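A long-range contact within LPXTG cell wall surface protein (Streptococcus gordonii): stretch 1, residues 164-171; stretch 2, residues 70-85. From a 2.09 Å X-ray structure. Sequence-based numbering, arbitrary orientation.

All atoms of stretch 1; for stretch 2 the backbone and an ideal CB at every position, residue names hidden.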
# COMPACT_ATOMS: atom_id res chain seq x y z
N TYR B 164 -15.19 -27.00 -14.99
CA TYR B 164 -14.67 -28.13 -14.22
C TYR B 164 -14.21 -27.72 -12.82
O TYR B 164 -13.41 -28.42 -12.19
CB TYR B 164 -13.55 -28.85 -14.99
CG TYR B 164 -12.59 -27.91 -15.66
CD1 TYR B 164 -11.65 -27.21 -14.92
CD2 TYR B 164 -12.64 -27.70 -17.04
CE1 TYR B 164 -10.76 -26.33 -15.53
CE2 TYR B 164 -11.77 -26.82 -17.66
CZ TYR B 164 -10.83 -26.14 -16.90
OH TYR B 164 -9.95 -25.26 -17.48
N ILE B 165 -14.72 -26.59 -12.34
CA ILE B 165 -14.34 -26.10 -11.02
C ILE B 165 -15.31 -26.57 -9.94
O ILE B 165 -16.52 -26.40 -10.07
CB ILE B 165 -14.27 -24.56 -10.99
CG1 ILE B 165 -13.55 -24.03 -12.23
CG2 ILE B 165 -13.55 -24.10 -9.72
CD1 ILE B 165 -13.64 -22.53 -12.40
N MET B 166 -14.77 -27.15 -8.87
CA MET B 166 -15.59 -27.67 -7.78
C MET B 166 -16.27 -26.57 -6.98
O MET B 166 -15.65 -25.56 -6.65
CB MET B 166 -14.74 -28.50 -6.83
CG MET B 166 -14.16 -29.73 -7.44
SD MET B 166 -13.24 -30.68 -6.20
CE MET B 166 -12.74 -32.05 -7.23
N ASN B 167 -17.55 -26.78 -6.66
CA ASN B 167 -18.28 -25.89 -5.77
C ASN B 167 -18.37 -26.46 -4.36
O ASN B 167 -18.80 -27.60 -4.16
CB ASN B 167 -19.69 -25.63 -6.29
CG ASN B 167 -19.70 -24.86 -7.58
OD1 ASN B 167 -19.66 -25.45 -8.67
ND2 ASN B 167 -19.76 -23.54 -7.48
N LYS B 168 -17.97 -25.67 -3.38
CA LYS B 168 -18.18 -26.03 -1.99
C LYS B 168 -17.54 -27.36 -1.65
O LYS B 168 -18.11 -28.14 -0.89
CB LYS B 168 -19.68 -26.09 -1.68
CG LYS B 168 -20.40 -24.78 -1.91
CD LYS B 168 -21.92 -24.99 -1.85
CE LYS B 168 -22.66 -23.71 -2.15
NZ LYS B 168 -24.12 -23.96 -2.24
N ALA B 169 -16.36 -27.61 -2.21
CA ALA B 169 -15.60 -28.82 -1.92
C ALA B 169 -14.47 -28.58 -0.91
O ALA B 169 -14.21 -29.42 -0.04
CB ALA B 169 -15.05 -29.42 -3.19
N PHE B 170 -13.79 -27.45 -1.04
CA PHE B 170 -12.74 -27.07 -0.09
C PHE B 170 -12.91 -25.60 0.24
O PHE B 170 -13.26 -24.81 -0.64
CB PHE B 170 -11.34 -27.22 -0.70
CG PHE B 170 -10.98 -28.61 -1.16
CD1 PHE B 170 -10.17 -29.42 -0.38
CD2 PHE B 170 -11.40 -29.08 -2.38
CE1 PHE B 170 -9.83 -30.68 -0.80
CE2 PHE B 170 -11.06 -30.33 -2.81
CZ PHE B 170 -10.27 -31.14 -2.01
N TRP B 171 -12.64 -25.20 1.48
CA TRP B 171 -12.42 -23.78 1.73
C TRP B 171 -10.92 -23.52 1.58
O TRP B 171 -10.12 -24.46 1.66
CB TRP B 171 -12.96 -23.31 3.09
CG TRP B 171 -12.41 -24.00 4.33
CD1 TRP B 171 -12.82 -25.20 4.85
CD2 TRP B 171 -11.40 -23.50 5.22
NE1 TRP B 171 -12.11 -25.48 6.00
CE2 TRP B 171 -11.23 -24.46 6.25
CE3 TRP B 171 -10.61 -22.35 5.24
CZ2 TRP B 171 -10.30 -24.30 7.28
CZ3 TRP B 171 -9.69 -22.19 6.27
CH2 TRP B 171 -9.55 -23.16 7.27
N UNK B 70 -9.02 -12.89 -16.06
CA UNK B 70 -8.01 -13.93 -16.08
C UNK B 70 -8.18 -14.74 -14.82
O UNK B 70 -8.09 -14.20 -13.71
CB UNK B 70 -6.60 -13.35 -16.19
N UNK B 71 -8.42 -16.03 -14.99
CA UNK B 71 -8.81 -16.90 -13.89
C UNK B 71 -7.76 -17.93 -13.56
O UNK B 71 -7.09 -18.45 -14.45
CB UNK B 71 -10.13 -17.60 -14.22
N UNK B 72 -7.65 -18.26 -12.28
CA UNK B 72 -6.65 -19.22 -11.83
C UNK B 72 -7.26 -20.23 -10.88
O UNK B 72 -7.86 -19.86 -9.85
CB UNK B 72 -5.48 -18.50 -11.15
N UNK B 73 -7.11 -21.50 -11.20
CA UNK B 73 -7.58 -22.55 -10.32
C UNK B 73 -6.46 -23.52 -10.01
O UNK B 73 -5.40 -23.49 -10.65
CB UNK B 73 -8.77 -23.29 -10.94
N UNK B 74 -6.70 -24.39 -9.03
CA UNK B 74 -5.74 -25.39 -8.59
C UNK B 74 -6.28 -26.79 -8.87
O UNK B 74 -7.40 -27.12 -8.49
CB UNK B 74 -5.43 -25.22 -7.10
N UNK B 75 -5.48 -27.61 -9.55
CA UNK B 75 -5.84 -29.00 -9.83
C UNK B 75 -5.74 -29.87 -8.58
O UNK B 75 -4.65 -30.03 -8.02
CB UNK B 75 -4.94 -29.57 -10.93
N UNK B 76 -6.85 -30.46 -8.15
CA UNK B 76 -6.82 -31.29 -6.95
C UNK B 76 -6.62 -32.77 -7.26
O UNK B 76 -6.87 -33.22 -8.37
CB UNK B 76 -8.12 -31.10 -6.16
N UNK B 77 -6.13 -33.52 -6.28
CA UNK B 77 -6.11 -34.97 -6.40
C UNK B 77 -7.49 -35.45 -5.96
O UNK B 77 -7.83 -35.39 -4.78
CB UNK B 77 -4.99 -35.60 -5.57
N UNK B 78 -8.30 -35.88 -6.91
CA UNK B 78 -9.69 -36.23 -6.63
C UNK B 78 -9.81 -37.48 -5.76
O UNK B 78 -10.87 -37.76 -5.21
CB UNK B 78 -10.45 -36.44 -7.94
N UNK B 79 -8.71 -38.22 -5.62
CA UNK B 79 -8.74 -39.45 -4.85
C UNK B 79 -8.43 -39.20 -3.39
O UNK B 79 -8.54 -40.10 -2.57
CB UNK B 79 -7.75 -40.46 -5.43
N UNK B 80 -8.03 -37.97 -3.08
CA UNK B 80 -7.61 -37.65 -1.71
C UNK B 80 -8.58 -36.70 -1.03
O UNK B 80 -8.47 -35.47 -1.15
CB UNK B 80 -6.21 -37.04 -1.71
N UNK B 81 -9.53 -37.28 -0.32
CA UNK B 81 -10.54 -36.48 0.35
C UNK B 81 -9.98 -35.96 1.66
O UNK B 81 -10.30 -36.44 2.75
CB UNK B 81 -11.82 -37.29 0.59
N UNK B 82 -9.10 -34.97 1.54
CA UNK B 82 -8.41 -34.42 2.68
C UNK B 82 -7.76 -33.11 2.27
O UNK B 82 -7.79 -32.72 1.10
CB UNK B 82 -7.38 -35.41 3.23
N UNK B 83 -7.18 -32.41 3.24
CA UNK B 83 -6.54 -31.14 2.96
C UNK B 83 -5.45 -31.32 1.92
O UNK B 83 -4.76 -32.34 1.90
CB UNK B 83 -5.97 -30.53 4.24
N UNK B 84 -5.31 -30.35 1.03
CA UNK B 84 -4.25 -30.39 0.05
C UNK B 84 -3.52 -29.05 -0.01
O UNK B 84 -4.14 -28.00 -0.11
CB UNK B 84 -4.81 -30.76 -1.32
N UNK B 85 -2.19 -29.11 0.08
CA UNK B 85 -1.35 -27.93 0.21
C UNK B 85 -0.59 -27.65 -1.08
O UNK B 85 0.04 -28.54 -1.65
CB UNK B 85 -0.37 -28.10 1.37

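Position 70 begins the visible part of a strand, and its CB finds nothing of stretch 1 within 5.5 Å, so the choice is free. It is Glu 70, whose carboxylate is hydrogen-bonded elsewhere in the structure.

At position 71 the CA-to-CB bond points toward stretch 1, but the nearest group, the side chain of Ile 165, is still some distance off. A side chain of medium length, polar or apolar, could reach its methyl end. The deposited residue is Asn 71, with chi1 in the t well; its OD1 lies 4.0 Å from Ile 165 CD1, a packing contact, while ND2 is hydrogen-bonded elsewhere in the structure.

Position 72 is out of reach of stretch 1, consistent with strand alternation, so stretch 1 sets no limit; it is Phe 72.

Position 73 faces stretch 1 again. Its ideal CB is 5.0 Å from Ile 165 CG2, so a small or beta-branched residue, such as Val, Thr or Ala, would fit against this aliphatic surface. It is Thr 73. In rotamer p its methyl CG2 comes to 3.9 Å from Ile 165 CD1, and OG1 makes a hydrogen bond elsewhere in the structure.

Positions 74 and 75 lie out of reach, and little can be inferred; they are Leu 74 and Lys 75.

Position 76 offers the clearest inference. Its CB points toward stretch 1, 4.5 Å from Phe 170 CE2 and 4.8 Å from Met 166 CE, so the surroundings are apolar and already close. A compact apolar side chain such as Val, Ala or Ile is expected. In Val 76, CG2 meets both side chains, 3.5 Å from Met 166 CE and 4.5 Å from Phe 170 CE2, while CG1 lies 4.1 Å from Phe 170 CE2.

Position 77 points away and starts a type I turn ending at 80; Asp, Asn or Ser is common at such a first position. Asp 77 OD1 accepts hydrogen bonds from both N and OG of the residue at 79.

At position 78, phi/psi of -69/-13° suits the turn, and the CB points sideways, 5.0 Å from Met 166 CE. A long side chain with an aliphatic stem would serve. It is Lys 78, whose CG lies 4.0 Å from Met 166 CE.

Positions 79 and 80 make no contact with stretch 1; polar residues suit a turn, and they are Ser 79 and Lys 80. Position 81 follows the turn, unconstrained by stretch 1, and is Lys 81.

Position 82 points its CB away, so many residues, polar ones included, would suit. It is Gln 82, whose backbone makes the contact: Gln 82 O lies 3.5 Å from Phe 170 CE1, at the ring edge.

Position 83 also points away, leaving the choice open; Asp 83 makes no contact.

Position 84 returns to strand, its CB sideways and 5.0 Å from Phe 170 CE1. Apolar side chains, or any with an aliphatic stem, would suit. Gln 84 extends with chi2 t, and its end comes nearer Phe 170.

Position 85 is out of reach; beta-branched residues suit a strand, and it is Val 85.

Stretch 2, residues 70-85: ENFTLKVDKSKKQDQV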
# COMPACT_ATOMS: atom_id res chain seq x y z
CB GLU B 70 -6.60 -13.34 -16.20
CG GLU B 70 -5.51 -14.40 -16.49
CD GLU B 70 -5.54 -14.93 -17.91
OE1 GLU B 70 -6.25 -14.36 -18.77
OE2 GLU B 70 -4.82 -15.92 -18.19
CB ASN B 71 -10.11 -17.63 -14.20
CG ASN B 71 -10.79 -18.14 -12.95
OD1 ASN B 71 -11.36 -19.23 -12.96
ND2 ASN B 71 -10.72 -17.38 -11.86
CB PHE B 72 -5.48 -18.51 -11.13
CG PHE B 72 -4.74 -17.55 -12.00
CD1 PHE B 72 -5.23 -16.27 -12.23
CD2 PHE B 72 -3.52 -17.91 -12.56
CE1 PHE B 72 -4.52 -15.37 -13.01
CE2 PHE B 72 -2.82 -17.02 -13.36
CZ PHE B 72 -3.32 -15.75 -13.58
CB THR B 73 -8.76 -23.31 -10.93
OG1 THR B 73 -8.31 -24.08 -12.05
CG2 THR B 73 -9.87 -22.33 -11.38
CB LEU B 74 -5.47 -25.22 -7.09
CG LEU B 74 -4.58 -24.04 -6.71
CD1 LEU B 74 -4.65 -23.75 -5.23
CD2 LEU B 74 -3.13 -24.32 -7.15
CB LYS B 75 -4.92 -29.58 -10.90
CG LYS B 75 -4.92 -28.78 -12.19
CD LYS B 75 -3.75 -29.17 -13.09
CE LYS B 75 -3.81 -28.39 -14.39
NZ LYS B 75 -2.55 -28.49 -15.18
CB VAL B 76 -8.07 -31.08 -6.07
CG1 VAL B 76 -8.19 -29.63 -5.68
CG2 VAL B 76 -9.31 -31.53 -6.78
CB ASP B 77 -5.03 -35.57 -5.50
CG ASP B 77 -4.84 -37.06 -5.74
OD1 ASP B 77 -5.82 -37.75 -6.09
OD2 ASP B 77 -3.70 -37.54 -5.59
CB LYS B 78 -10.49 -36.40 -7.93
CG LYS B 78 -10.67 -35.10 -8.71
CD LYS B 78 -10.95 -35.37 -10.19
CE LYS B 78 -12.19 -36.24 -10.39
NZ LYS B 78 -13.41 -35.56 -9.87
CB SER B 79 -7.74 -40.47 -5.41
OG SER B 79 -6.42 -40.17 -4.97
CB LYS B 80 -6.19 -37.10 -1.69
CG LYS B 80 -5.13 -38.12 -2.00
CD LYS B 80 -3.75 -37.49 -2.01
CE LYS B 80 -2.68 -38.52 -2.32
NZ LYS B 80 -1.31 -37.93 -2.24
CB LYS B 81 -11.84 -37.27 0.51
CG LYS B 81 -12.51 -37.56 -0.84
CD LYS B 81 -13.37 -38.81 -0.81
CE LYS B 81 -13.88 -39.14 -2.21
NZ LYS B 81 -12.77 -39.14 -3.21
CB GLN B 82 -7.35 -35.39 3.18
CG GLN B 82 -6.27 -35.71 2.16
CD GLN B 82 -5.42 -36.89 2.58
OE1 GLN B 82 -5.87 -37.76 3.34
NE2 GLN B 82 -4.19 -36.94 2.09
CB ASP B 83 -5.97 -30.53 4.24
CG ASP B 83 -7.05 -30.16 5.22
OD1 ASP B 83 -8.25 -30.28 4.87
OD2 ASP B 83 -6.72 -29.72 6.35
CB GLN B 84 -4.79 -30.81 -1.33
CG GLN B 84 -5.40 -32.20 -1.30
CD GLN B 84 -5.97 -32.64 -2.63
OE1 GLN B 84 -6.96 -33.37 -2.68
NE2 GLN B 84 -5.35 -32.21 -3.72
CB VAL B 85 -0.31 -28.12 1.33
CG1 VAL B 85 0.59 -26.90 1.43
CG2 VAL B 85 -1.01 -28.39 2.66
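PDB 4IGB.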